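Particle-associated glycoside hydrolase (Acinetobacter phage Fri1, PDB 6C72) degrades the capsular polysaccharide of Acinetobacter baumannii, as the tailspike depolymerase with which the phage breaches its host's capsule during entry. Local coordinates at residues E331-V336 / T360-C365; T516-T521 / T576-V581; A199-L204 / D227-K232; I107-I112 / G133-K138; N414-G419 / A439-F444. All blocks are in the same frame, centred on the assembly; numbering follows the deposited sequence.

Four of the five contacts follow one another along a parallel beta-helix, and the fifth stands apart from it. Contact 4 lies at the N-terminal end of the beta-helix, contact 3 comes next with centres about 19 Å apart, contact 1 follows contact 3 with about 26 Å between centres, and contact 5 lies beyond contact 1, about 17 Å between centres, near the C-terminal end. Contact 2 belongs to a separate antiparallel sheet, its centre about 87 Å from that of contact 4. Zinc marks both extremes: His134 of contact 4 holds one ion, and Asp519 and Thr521 of contact 2 hold another. Contacts 1 and 3 pair parallel strands of successive coils; contact 5 joins its segments by side-chain hydrogen bonds to backbone.

Contact 1 (E331-V336 / T360-C365); sequences EPTVLV and TIRNNC
Glu331 and Arg362 meet in a salt bridge beside a pair of parallel strands, on successive coils of the beta-helix. Arg362 NH1 donates to Glu331 OE1 over 2.6 Å, nearly within the guanidinium plane, and Glu331 OE1 receives it on its syn lone pair. The anti lone pair of the same OE1 takes Thr333 OG1 at 2.8 Å, while Glu331 OE2 is bonded to Thr387 OG1. The arginine chain leaves with CG anti to the backbone N (chi1 167°) and crosses the glutamate at about a right angle, the two flat groups turned 67° apart. Leu335 CD2 lies over one guanidinium face, 3.8 Å from Arg362 NE and offset toward the rim. The other terminal nitrogen, Arg362 NH2, reaches Asn364 OD1 at 3.3 Å, from above the amide plane.

The backbones pair as parallel strands. Thr360 N gives only a weak bond to Pro332 O, but Val334 N gives to Thr360 O, Arg362 N to Val334 O at 2.9 Å, Val336 N to Arg362 O, and Asn364 N to Val336 O. Where the strand ends, Asn363 OD1 accepts from Cys365 N in an Asx turn. Thr360 OG1 turns to Leu382 O.

The buried guanidinium and the partly exposed carboxylate thus have protein partners, and their charges probably offset each other, while hydroxyl and amide partners fix how each is turned.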
# COMPACT_ATOMS: atom_id res chain seq x y z
N GLU A 331 18.16 22.70 -12.57
CA GLU A 331 18.27 21.24 -12.67
C GLU A 331 16.88 20.65 -12.43
O GLU A 331 16.36 20.76 -11.31
CB GLU A 331 19.27 20.68 -11.67
CG GLU A 331 19.47 19.19 -11.82
CD GLU A 331 20.44 18.61 -10.79
OE1 GLU A 331 19.99 18.23 -9.68
OE2 GLU A 331 21.66 18.54 -11.10
N PRO A 332 16.26 20.02 -13.43
CA PRO A 332 14.85 19.62 -13.34
C PRO A 332 14.62 18.32 -12.58
O PRO A 332 13.99 17.38 -13.06
CB PRO A 332 14.45 19.49 -14.82
CG PRO A 332 15.72 19.04 -15.47
CD PRO A 332 16.84 19.73 -14.75
N THR A 333 15.13 18.27 -11.35
CA THR A 333 15.19 17.02 -10.61
C THR A 333 14.22 17.01 -9.43
O THR A 333 13.80 18.05 -8.93
CB THR A 333 16.61 16.74 -10.13
OG1 THR A 333 17.18 17.95 -9.61
CG2 THR A 333 17.48 16.23 -11.28
N VAL A 334 13.83 15.79 -9.08
CA VAL A 334 13.07 15.45 -7.90
C VAL A 334 14.05 14.70 -7.01
O VAL A 334 14.40 13.54 -7.28
CB VAL A 334 11.85 14.59 -8.26
CG1 VAL A 334 10.99 14.27 -7.05
CG2 VAL A 334 11.04 15.29 -9.35
N LEU A 335 14.57 15.38 -5.99
CA LEU A 335 15.69 14.88 -5.22
C LEU A 335 15.20 14.12 -3.99
O LEU A 335 14.27 14.56 -3.31
CB LEU A 335 16.60 16.02 -4.75
CG LEU A 335 17.28 16.94 -5.76
CD1 LEU A 335 16.32 18.04 -6.18
CD2 LEU A 335 18.57 17.53 -5.19
N VAL A 336 15.84 12.99 -3.72
CA VAL A 336 15.63 12.26 -2.47
C VAL A 336 16.98 12.18 -1.76
O VAL A 336 17.94 11.61 -2.29
CB VAL A 336 15.06 10.86 -2.72
CG1 VAL A 336 14.98 10.09 -1.39
CG2 VAL A 336 13.70 10.96 -3.38
N THR A 360 12.88 14.44 -13.73
CA THR A 360 13.59 13.18 -13.55
C THR A 360 13.96 13.03 -12.08
O THR A 360 14.05 14.00 -11.34
CB THR A 360 14.83 13.12 -14.45
OG1 THR A 360 15.48 11.85 -14.30
CG2 THR A 360 15.80 14.25 -14.12
N ILE A 361 14.16 11.78 -11.65
CA ILE A 361 14.48 11.49 -10.26
C ILE A 361 15.98 11.61 -10.05
O ILE A 361 16.77 11.09 -10.87
CB ILE A 361 13.99 10.09 -9.87
CG1 ILE A 361 12.46 10.03 -9.94
CG2 ILE A 361 14.53 9.69 -8.50
CD1 ILE A 361 11.93 8.64 -9.78
N ARG A 362 16.39 12.28 -8.97
CA ARG A 362 17.80 12.39 -8.61
C ARG A 362 18.06 11.71 -7.26
O ARG A 362 17.53 12.13 -6.22
CB ARG A 362 18.25 13.85 -8.55
CG ARG A 362 19.62 14.02 -7.87
CD ARG A 362 20.20 15.42 -8.05
NE ARG A 362 21.30 15.64 -7.12
CZ ARG A 362 21.93 16.80 -6.94
NH1 ARG A 362 21.57 17.87 -7.64
NH2 ARG A 362 22.92 16.90 -6.06
N ASN A 363 18.93 10.71 -7.28
CA ASN A 363 19.40 10.07 -6.05
C ASN A 363 20.43 10.99 -5.40
O ASN A 363 21.51 11.21 -5.94
CB ASN A 363 19.97 8.70 -6.38
CG ASN A 363 20.72 8.07 -5.21
OD1 ASN A 363 20.49 8.43 -4.05
ND2 ASN A 363 21.61 7.12 -5.51
N ASN A 364 20.10 11.53 -4.24
CA ASN A 364 21.04 12.38 -3.52
C ASN A 364 21.45 11.78 -2.18
O ASN A 364 21.74 12.51 -1.23
CB ASN A 364 20.46 13.77 -3.32
CG ASN A 364 21.53 14.83 -3.19
OD1 ASN A 364 22.65 14.66 -3.68
ND2 ASN A 364 21.20 15.92 -2.50
N CYS A 365 21.51 10.45 -2.10
CA CYS A 365 21.83 9.74 -0.87
C CYS A 365 23.32 9.44 -0.82
O CYS A 365 23.81 8.60 -1.59
CB CYS A 365 21.00 8.46 -0.77
SG CYS A 365 19.21 8.75 -0.83

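Contact 2 (T516-T521 / T576-V581); sequences TGADAT and TFIVKV. With ZN (zinc ion), chain L.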
# COMPACT_ATOMS: atom_id res chain seq x y z
N THR A 516 45.32 -33.34 -8.71
CA THR A 516 46.05 -32.64 -9.75
C THR A 516 46.73 -31.42 -9.16
O THR A 516 46.37 -30.94 -8.08
CB THR A 516 45.13 -32.29 -10.93
OG1 THR A 516 45.90 -31.78 -12.02
CG2 THR A 516 44.11 -31.27 -10.52
N GLY A 517 47.76 -30.93 -9.85
CA GLY A 517 48.46 -29.75 -9.38
C GLY A 517 47.76 -28.45 -9.77
O GLY A 517 47.05 -28.37 -10.78
N ALA A 518 47.95 -27.43 -8.94
CA ALA A 518 47.47 -26.08 -9.23
C ALA A 518 48.46 -25.10 -8.60
O ALA A 518 48.11 -24.23 -7.81
CB ALA A 518 46.05 -25.87 -8.72
N ASP A 519 49.73 -25.24 -8.96
CA ASP A 519 50.81 -24.61 -8.24
C ASP A 519 51.19 -23.28 -8.86
O ASP A 519 51.22 -23.14 -10.09
CB ASP A 519 52.02 -25.55 -8.23
CG ASP A 519 52.95 -25.31 -7.07
OD1 ASP A 519 53.39 -24.16 -6.89
OD2 ASP A 519 53.24 -26.29 -6.33
N ALA A 520 51.46 -22.29 -8.01
CA ALA A 520 51.86 -20.97 -8.46
C ALA A 520 53.36 -20.83 -8.66
O ALA A 520 53.82 -19.78 -9.11
CB ALA A 520 51.37 -19.89 -7.48
N THR A 521 54.14 -21.87 -8.36
CA THR A 521 55.58 -21.84 -8.57
C THR A 521 55.92 -21.92 -10.06
O THR A 521 55.29 -22.65 -10.82
CB THR A 521 56.25 -23.02 -7.84
OG1 THR A 521 55.95 -22.97 -6.44
CG2 THR A 521 57.75 -23.02 -8.05
N THR A 576 51.24 -27.62 -4.09
CA THR A 576 49.83 -27.27 -4.17
C THR A 576 49.07 -28.27 -5.04
O THR A 576 49.29 -28.33 -6.25
CB THR A 576 49.63 -25.85 -4.70
OG1 THR A 576 50.38 -24.94 -3.89
CG2 THR A 576 48.18 -25.49 -4.65
N PHE A 577 48.14 -29.00 -4.43
CA PHE A 577 47.35 -29.98 -5.14
C PHE A 577 45.87 -29.75 -4.89
O PHE A 577 45.48 -29.32 -3.81
CB PHE A 577 47.76 -31.40 -4.72
CG PHE A 577 49.15 -31.79 -5.14
CD1 PHE A 577 50.26 -31.43 -4.37
CD2 PHE A 577 49.36 -32.51 -6.31
CE1 PHE A 577 51.54 -31.78 -4.76
CE2 PHE A 577 50.63 -32.88 -6.71
CZ PHE A 577 51.73 -32.52 -5.93
N ILE A 578 45.06 -30.00 -5.91
CA ILE A 578 43.61 -29.97 -5.78
C ILE A 578 43.12 -31.41 -5.71
O ILE A 578 43.55 -32.26 -6.51
CB ILE A 578 42.95 -29.23 -6.95
CG1 ILE A 578 43.54 -27.81 -7.14
CG2 ILE A 578 41.44 -29.22 -6.76
CD1 ILE A 578 43.29 -26.81 -5.98
N VAL A 579 42.21 -31.70 -4.78
CA VAL A 579 41.69 -33.05 -4.59
C VAL A 579 40.17 -33.00 -4.72
O VAL A 579 39.49 -32.32 -3.94
CB VAL A 579 42.12 -33.63 -3.23
CG1 VAL A 579 41.56 -35.02 -3.03
CG2 VAL A 579 43.64 -33.63 -3.12
N LYS A 580 39.64 -33.70 -5.71
CA LYS A 580 38.21 -33.77 -5.95
C LYS A 580 37.74 -35.21 -5.71
O LYS A 580 38.40 -36.16 -6.14
CB LYS A 580 37.87 -33.31 -7.36
CG LYS A 580 36.39 -33.38 -7.74
CD LYS A 580 36.18 -32.76 -9.12
CE LYS A 580 34.72 -32.70 -9.53
NZ LYS A 580 34.15 -34.05 -9.88
N VAL A 581 36.62 -35.36 -4.99
CA VAL A 581 36.05 -36.66 -4.69
C VAL A 581 34.66 -36.76 -5.30
O VAL A 581 33.82 -35.88 -5.11
CB VAL A 581 35.98 -36.92 -3.18
CG1 VAL A 581 35.70 -38.39 -2.95
CG2 VAL A 581 37.27 -36.52 -2.51
ZN ZN L . 54.32 -24.29 -4.72
O HOH W 1 50.94 -22.38 -4.99
O HOH W 2 53.25 -22.53 -3.67
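Thr516 and Ile578 form a hydrogen-bonded antiparallel pair, with Thr516 N to Ile578 O at 3.0 Å and Ile578 N to Thr516 O at 2.7 Å, and Gly517 faces Phe577 in the non-hydrogen-bonded pair that follows. Both strands belong to the six-stranded antiparallel sheet of the C-terminal domain. Ala518 N still reaches Thr576 O before the first chain leaves the sheet, and Ala518 CB rests 3.5 Å from Ile578 CG1.

Beyond this point an Asx turn builds a metal site. Asp519 OD1 accepts from Thr521 N at 2.8 Å and also from Thr521 OG1. The same OD1 binds zinc at 2.4 Å. Thr521 OG1 is a longer ligand, and Asn575 OD1, together with Ser573 and a water, belongs to the site. The other carboxylate oxygen, Asp519 OD2, is a longer zinc contact at 2.8 Å and also ties the turn back to the neighbouring strand: Thr576 N points at it in a nearly straight bond of 3.3 Å (173°), arriving from above the carboxylate plane.

A second subunit lies against this corner, where its Asn535 ND2 donates to Gly517 O and its Ser585 packs on Ile578. A water also bridges the two segments, accepting from Ala520 N and lying 2.8 Å from Thr576 OG1.

Contact 3 (A199-L204 / D227-K232); sequences AGVSNL and DSFTAK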
# COMPACT_ATOMS: atom_id res chain seq x y z
N ALA A 199 -3.64 22.09 12.35
CA ALA A 199 -3.93 23.26 11.55
C ALA A 199 -4.07 22.87 10.08
O ALA A 199 -3.69 21.77 9.67
CB ALA A 199 -2.82 24.30 11.70
N GLY A 200 -4.60 23.80 9.28
CA GLY A 200 -4.78 23.53 7.87
C GLY A 200 -5.03 24.79 7.06
O GLY A 200 -5.17 25.89 7.59
N VAL A 201 -5.10 24.58 5.75
CA VAL A 201 -5.42 25.63 4.78
C VAL A 201 -6.09 24.95 3.60
O VAL A 201 -5.78 23.81 3.27
CB VAL A 201 -4.16 26.41 4.33
CG1 VAL A 201 -3.15 25.47 3.66
CG2 VAL A 201 -4.55 27.56 3.38
N SER A 202 -7.04 25.66 2.99
CA SER A 202 -7.72 25.08 1.83
C SER A 202 -8.38 26.15 0.98
O SER A 202 -8.62 27.28 1.42
CB SER A 202 -8.76 24.03 2.24
OG SER A 202 -9.87 24.63 2.83
N ASN A 203 -8.66 25.76 -0.27
CA ASN A 203 -9.52 26.51 -1.18
C ASN A 203 -9.00 27.93 -1.41
O ASN A 203 -9.76 28.90 -1.35
CB ASN A 203 -10.97 26.55 -0.67
CG ASN A 203 -11.60 25.17 -0.56
OD1 ASN A 203 -10.94 24.17 -0.80
ND2 ASN A 203 -12.87 25.12 -0.20
N LEU A 204 -7.71 28.05 -1.71
CA LEU A 204 -7.16 29.36 -2.01
C LEU A 204 -5.87 29.20 -2.80
O LEU A 204 -5.33 28.10 -2.92
CB LEU A 204 -6.93 30.19 -0.74
CG LEU A 204 -6.13 29.62 0.43
CD1 LEU A 204 -4.62 29.66 0.21
CD2 LEU A 204 -6.51 30.38 1.72
N ASP A 227 2.68 19.97 13.48
CA ASP A 227 2.31 18.57 13.33
C ASP A 227 0.89 18.45 12.80
O ASP A 227 0.03 19.26 13.11
CB ASP A 227 2.43 17.86 14.69
CG ASP A 227 2.28 16.38 14.59
OD1 ASP A 227 3.17 15.71 14.00
OD2 ASP A 227 1.24 15.88 15.08
N SER A 228 0.67 17.41 11.98
CA SER A 228 -0.66 17.07 11.44
C SER A 228 -1.32 18.25 10.74
O SER A 228 -2.45 18.65 11.04
CB SER A 228 -1.58 16.51 12.53
OG SER A 228 -1.07 15.29 13.05
N PHE A 229 -0.60 18.80 9.76
CA PHE A 229 -1.13 19.84 8.90
C PHE A 229 -1.85 19.20 7.71
O PHE A 229 -1.52 18.09 7.29
CB PHE A 229 0.01 20.72 8.40
CG PHE A 229 -0.45 21.94 7.66
CD1 PHE A 229 -0.80 23.10 8.34
CD2 PHE A 229 -0.55 21.91 6.27
CE1 PHE A 229 -1.23 24.23 7.64
CE2 PHE A 229 -0.98 23.02 5.57
CZ PHE A 229 -1.31 24.19 6.25
N THR A 230 -2.87 19.90 7.20
CA THR A 230 -3.67 19.41 6.08
C THR A 230 -3.97 20.53 5.09
O THR A 230 -4.42 21.61 5.50
CB THR A 230 -4.99 18.81 6.59
OG1 THR A 230 -4.70 17.74 7.53
CG2 THR A 230 -5.83 18.29 5.44
N ALA A 231 -3.76 20.27 3.80
CA ALA A 231 -4.07 21.25 2.76
C ALA A 231 -4.80 20.57 1.61
O ALA A 231 -4.43 19.47 1.18
CB ALA A 231 -2.80 21.94 2.22
N LYS A 232 -5.87 21.23 1.14
CA LYS A 232 -6.67 20.74 0.02
C LYS A 232 -7.03 21.90 -0.90
O LYS A 232 -7.41 22.98 -0.44
CB LYS A 232 -7.95 20.07 0.51
CG LYS A 232 -7.69 18.79 1.25
CD LYS A 232 -8.92 18.28 1.97
CE LYS A 232 -8.62 16.95 2.68
NZ LYS A 232 -9.84 16.09 2.78
O HOH W 3 -0.59 21.68 12.17
O HOH W 4 -4.86 18.86 10.00
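Successive coils of the parallel beta-helix are joined where Gly200, Val201 and Ser202 pair in parallel with Thr230, Ala231 and Lys232, the two strand directions only 2° apart. Thr230 N bonds Ala199 O, Val201 N bonds Thr230 O at 3.1 Å, and the bond from Lys232 N to Val201 O is weak. Asn203 N closes the run on Lys232 O just as the first chain turns a corner.

Phe229 carries the side-chain contact. With CG anti to the backbone N (chi1 -172°), its ring reaches Gly200 and Val201 of the preceding coil: Gly200 CA sits over the face, 4.0 Å from the ring centroid, in a CH-pi contact. Val201 CG1 approaches the ring at its edge, 3.4 Å from Phe229 CZ, and also touches Ala231 CB at 3.8 Å. Two waters join the N-terminal ends of the segments: one accepts from Ala199 N and donates to Asp227 O, and the other donates to Ala199 O and to Ser228 O at 2.6 Å and also bonds Thr230 OG1.

The pair is flanked by strand 145-148, which bonds Gly200 and Ser202, and by strand 255-260 beyond Thr230. Val201 and Phe229 face the interior, against Ile222 of strand 220-224 and, for Val201, Trp181 of strand 179-182, while Ser228 reaches Asn261 of a third subunit.

Contact 4 (I107-I112 / G133-K138); sequences IDQTTI and GHIYAK. With ZN (zinc ion), chain D.
An Asx turn leads into helix 110-122 where the helix start meets strand 133-140, near the N-terminal end of the beta-helix, with Gln109 and Thr110 on one side and Tyr136 and Lys138 on the other. Asp108 OD1 makes the turn: it takes Thr110 N at 2.9 Å on its anti side and Thr110 OG1 at 2.6 Å on its syn lone pair. Gln109, at the N-cap position, sends its backbone N straight to Tyr136 O over 2.8 Å, with an angle of 176°.

Thr110 OG1 therefore works twice, giving its proton to Asp108 OD1 and accepting from Lys138 N at 3.1 Å; Ser184 OG is a further partner. Its methyl, CG2, lies 3.9 Å from Lys138 CG, the two side chains crossing obliquely, and Ala137 CB presses on Gln109 O. One water bridges the segments, donating to Ile107 O and accepting from Tyr136 N and Gln109 NE2. The rest of the Gln109 amide is held by Arg98 N, which donates to OE1.

The polar ends have partners beyond the two segments. Lys138 NZ forms salt bridges with Asp185 and with Glu160 of a third subunit, and Tyr136 OH bonds Glu103 O while its ring stacks on His182. Farther along the same strand, clear of the helix, His134 ND1 is bonded to His182 NE2, and His134 NE2 binds zinc at 2.0 Å beside three waters.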
# COMPACT_ATOMS: atom_id res chain seq x y z
N ILE A 107 -2.49 46.65 0.93
CA ILE A 107 -2.98 46.96 2.26
C ILE A 107 -2.58 45.83 3.20
O ILE A 107 -2.98 44.68 3.00
CB ILE A 107 -4.51 47.18 2.26
CG1 ILE A 107 -4.85 48.48 1.52
CG2 ILE A 107 -5.05 47.20 3.67
CD1 ILE A 107 -6.29 48.58 1.08
N ASP A 108 -1.77 46.16 4.21
CA ASP A 108 -1.35 45.17 5.19
C ASP A 108 -2.51 44.88 6.13
O ASP A 108 -2.96 45.76 6.87
CB ASP A 108 -0.11 45.67 5.95
CG ASP A 108 0.47 44.63 6.94
OD1 ASP A 108 -0.05 43.51 7.08
OD2 ASP A 108 1.50 44.93 7.56
N GLN A 109 -3.00 43.65 6.11
CA GLN A 109 -4.09 43.23 6.99
C GLN A 109 -3.61 42.12 7.92
O GLN A 109 -4.42 41.31 8.39
CB GLN A 109 -5.32 42.80 6.19
CG GLN A 109 -5.67 43.75 5.03
CD GLN A 109 -7.14 43.68 4.59
OE1 GLN A 109 -8.04 44.18 5.28
NE2 GLN A 109 -7.38 43.01 3.48
N THR A 110 -2.30 42.07 8.18
CA THR A 110 -1.72 41.01 8.99
C THR A 110 -2.34 40.96 10.38
O THR A 110 -2.74 39.89 10.86
CB THR A 110 -0.20 41.21 9.07
OG1 THR A 110 0.37 41.00 7.77
CG2 THR A 110 0.44 40.24 10.07
N THR A 111 -2.45 42.11 11.03
CA THR A 111 -2.97 42.13 12.39
C THR A 111 -4.39 41.59 12.47
O THR A 111 -4.73 40.83 13.38
CB THR A 111 -2.89 43.55 12.94
OG1 THR A 111 -1.52 43.97 12.98
CG2 THR A 111 -3.48 43.63 14.35
N ILE A 112 -5.23 41.93 11.48
CA ILE A 112 -6.62 41.50 11.51
C ILE A 112 -6.72 39.99 11.36
O ILE A 112 -7.43 39.32 12.13
CB ILE A 112 -7.44 42.22 10.42
CG1 ILE A 112 -7.60 43.70 10.78
CG2 ILE A 112 -8.78 41.53 10.20
CD1 ILE A 112 -8.14 44.52 9.64
N GLY A 133 -10.66 37.89 -3.14
CA GLY A 133 -9.83 39.07 -3.25
C GLY A 133 -8.38 38.76 -2.96
O GLY A 133 -8.01 37.66 -2.56
N HIS A 134 -7.54 39.78 -3.18
CA HIS A 134 -6.13 39.72 -2.81
C HIS A 134 -5.98 40.22 -1.38
O HIS A 134 -6.54 41.26 -1.02
CB HIS A 134 -5.27 40.55 -3.77
CG HIS A 134 -5.15 39.95 -5.14
ND1 HIS A 134 -4.05 39.24 -5.55
CD2 HIS A 134 -6.03 39.92 -6.18
CE1 HIS A 134 -4.23 38.83 -6.79
NE2 HIS A 134 -5.42 39.22 -7.19
N ILE A 135 -5.27 39.44 -0.57
CA ILE A 135 -5.10 39.72 0.85
C ILE A 135 -3.61 39.69 1.15
O ILE A 135 -2.96 38.66 0.97
CB ILE A 135 -5.86 38.70 1.72
CG1 ILE A 135 -7.34 38.68 1.33
CG2 ILE A 135 -5.70 39.04 3.18
CD1 ILE A 135 -8.12 37.56 1.97
N TYR A 136 -3.07 40.82 1.62
CA TYR A 136 -1.69 40.88 2.09
C TYR A 136 -1.74 40.79 3.60
O TYR A 136 -2.04 41.78 4.28
CB TYR A 136 -1.01 42.16 1.63
CG TYR A 136 -0.82 42.28 0.12
CD1 TYR A 136 0.34 41.82 -0.49
CD2 TYR A 136 -1.80 42.88 -0.67
CE1 TYR A 136 0.52 41.94 -1.86
CE2 TYR A 136 -1.63 42.99 -2.04
CZ TYR A 136 -0.46 42.52 -2.63
OH TYR A 136 -0.28 42.65 -3.99
N ALA A 137 -1.44 39.61 4.13
CA ALA A 137 -1.56 39.37 5.56
C ALA A 137 -0.91 38.04 5.92
O ALA A 137 -1.44 36.98 5.58
CB ALA A 137 -3.02 39.35 5.99
N LYS A 138 0.22 38.08 6.63
CA LYS A 138 0.87 36.84 7.02
C LYS A 138 0.27 36.37 8.33
O LYS A 138 -0.16 37.17 9.16
CB LYS A 138 2.39 37.01 7.13
CG LYS A 138 2.88 37.91 8.20
CD LYS A 138 4.40 37.95 8.16
CE LYS A 138 4.96 38.70 9.37
NZ LYS A 138 6.44 38.52 9.49
ZN ZN D . -6.29 39.00 -8.97
O HOH W 5 -4.63 43.16 1.84
O HOH W 6 -6.20 40.48 -10.53
O HOH W 7 -4.81 37.31 -10.12
O HOH W 8 -8.26 39.03 -8.69

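Contact 5 (N414-G419 / A439-F444); sequences NTLVTG and ATQASF
Gln441 reaches across Val417 with its whole length, from the end of a weakly bonded helix to the backbone of a short strand. Its CB lies 3.4 Å from Val417 O and also touches Val417 CG2. CG, placed anti to its own carbonyl carbon (chi1 -64°), stays 3.7 Å from the same Val417 O, and with CD at 3.1 Å the extended chain passes close to that oxygen. At the tip the two branches part. OE1 accepts from Val417 N in a nearly straight bond of 2.9 Å (171°), with the donor 40° out of the side-chain amide plane. NE2 lies 3.6 Å from Val417 O and 3.9 Å from Leu416 CD2.

The fit has a cost. Gln441 OE1 is also only 3.0 Å from Val417 O, and since both are acceptors the pair should repel mildly, alongside the hydrogen bond from Val417 N. Beside these contacts, Val417 CG2 packs on Ala442 CB, and Ser443 OG gives a hydrogen bond of 2.8 Å to Gly419 O, in its carbonyl plane and on a lone pair. That hydroxyl has a second partner in Arg461 N, and Ser443 backbone bonds tie the residue to strand 422-429.

Strand 416-418 is bonded through Leu416 to strand 392-394. Here the two segments are joined by side-chain hydrogen bonds to backbone, Gln441 OE1 taking Val417 N and Ser443 OG giving to Gly419 O, rather than by strand pairing.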
# COMPACT_ATOMS: atom_id res chain seq x y z
N ASN A 414 24.63 8.74 -15.09
CA ASN A 414 25.59 8.76 -13.98
C ASN A 414 25.06 8.03 -12.75
O ASN A 414 25.34 8.41 -11.62
CB ASN A 414 25.97 10.21 -13.63
CG ASN A 414 27.24 10.31 -12.81
OD1 ASN A 414 28.17 9.52 -12.97
ND2 ASN A 414 27.28 11.31 -11.93
N THR A 415 24.27 6.98 -12.96
CA THR A 415 23.60 6.27 -11.87
C THR A 415 24.24 4.91 -11.64
O THR A 415 24.72 4.26 -12.58
CB THR A 415 22.10 6.14 -12.18
OG1 THR A 415 21.57 7.46 -12.35
CG2 THR A 415 21.36 5.46 -11.07
N LEU A 416 24.29 4.48 -10.37
CA LEU A 416 24.82 3.18 -9.97
C LEU A 416 23.80 2.48 -9.09
O LEU A 416 23.18 3.12 -8.23
CB LEU A 416 26.13 3.32 -9.20
CG LEU A 416 27.28 4.08 -9.85
CD1 LEU A 416 28.30 4.46 -8.79
CD2 LEU A 416 27.93 3.21 -10.95
N VAL A 417 23.58 1.19 -9.33
CA VAL A 417 22.66 0.40 -8.51
C VAL A 417 23.36 -0.89 -8.13
O VAL A 417 24.50 -1.16 -8.54
CB VAL A 417 21.31 0.12 -9.22
CG1 VAL A 417 20.68 1.41 -9.74
CG2 VAL A 417 21.45 -0.93 -10.33
N THR A 418 22.69 -1.71 -7.34
CA THR A 418 23.16 -3.06 -7.06
C THR A 418 22.13 -4.05 -7.56
O THR A 418 21.07 -3.68 -8.08
CB THR A 418 23.45 -3.25 -5.57
OG1 THR A 418 22.24 -3.57 -4.88
CG2 THR A 418 24.05 -2.00 -4.96
N GLY A 419 22.44 -5.34 -7.40
CA GLY A 419 21.53 -6.39 -7.81
C GLY A 419 20.25 -6.44 -7.02
O GLY A 419 19.31 -7.12 -7.46
N ALA A 439 22.80 -1.63 -16.49
CA ALA A 439 22.36 -2.84 -17.15
C ALA A 439 23.15 -4.07 -16.71
O ALA A 439 22.64 -5.19 -16.82
CB ALA A 439 22.45 -2.68 -18.67
N THR A 440 24.36 -3.90 -16.18
CA THR A 440 25.14 -5.03 -15.68
C THR A 440 25.01 -5.20 -14.17
O THR A 440 25.56 -6.16 -13.63
CB THR A 440 26.63 -4.89 -16.05
OG1 THR A 440 27.25 -3.89 -15.24
CG2 THR A 440 26.80 -4.53 -17.52
N GLN A 441 24.31 -4.30 -13.49
CA GLN A 441 24.21 -4.31 -12.04
C GLN A 441 22.84 -4.74 -11.54
O GLN A 441 22.76 -5.54 -10.61
CB GLN A 441 24.51 -2.92 -11.49
CG GLN A 441 25.90 -2.42 -11.73
CD GLN A 441 26.04 -0.98 -11.27
OE1 GLN A 441 25.08 -0.21 -11.31
NE2 GLN A 441 27.24 -0.62 -10.83
N ALA A 442 21.78 -4.20 -12.12
CA ALA A 442 20.45 -4.42 -11.58
C ALA A 442 19.95 -5.83 -11.90
O ALA A 442 20.45 -6.51 -12.79
CB ALA A 442 19.46 -3.39 -12.15
N SER A 443 18.94 -6.25 -11.14
CA SER A 443 18.17 -7.42 -11.49
C SER A 443 17.07 -7.01 -12.45
O SER A 443 16.38 -6.01 -12.22
CB SER A 443 17.59 -8.09 -10.25
OG SER A 443 18.60 -8.78 -9.54
N PHE A 444 16.92 -7.77 -13.53
CA PHE A 444 15.90 -7.55 -14.54
C PHE A 444 14.98 -8.76 -14.56
O PHE A 444 15.44 -9.90 -14.73
CB PHE A 444 16.52 -7.37 -15.93
CG PHE A 444 17.26 -6.08 -16.11
CD1 PHE A 444 18.58 -5.96 -15.69
CD2 PHE A 444 16.66 -5.00 -16.74
CE1 PHE A 444 19.27 -4.76 -15.86
CE2 PHE A 444 17.34 -3.80 -16.92
CZ PHE A 444 18.64 -3.68 -16.48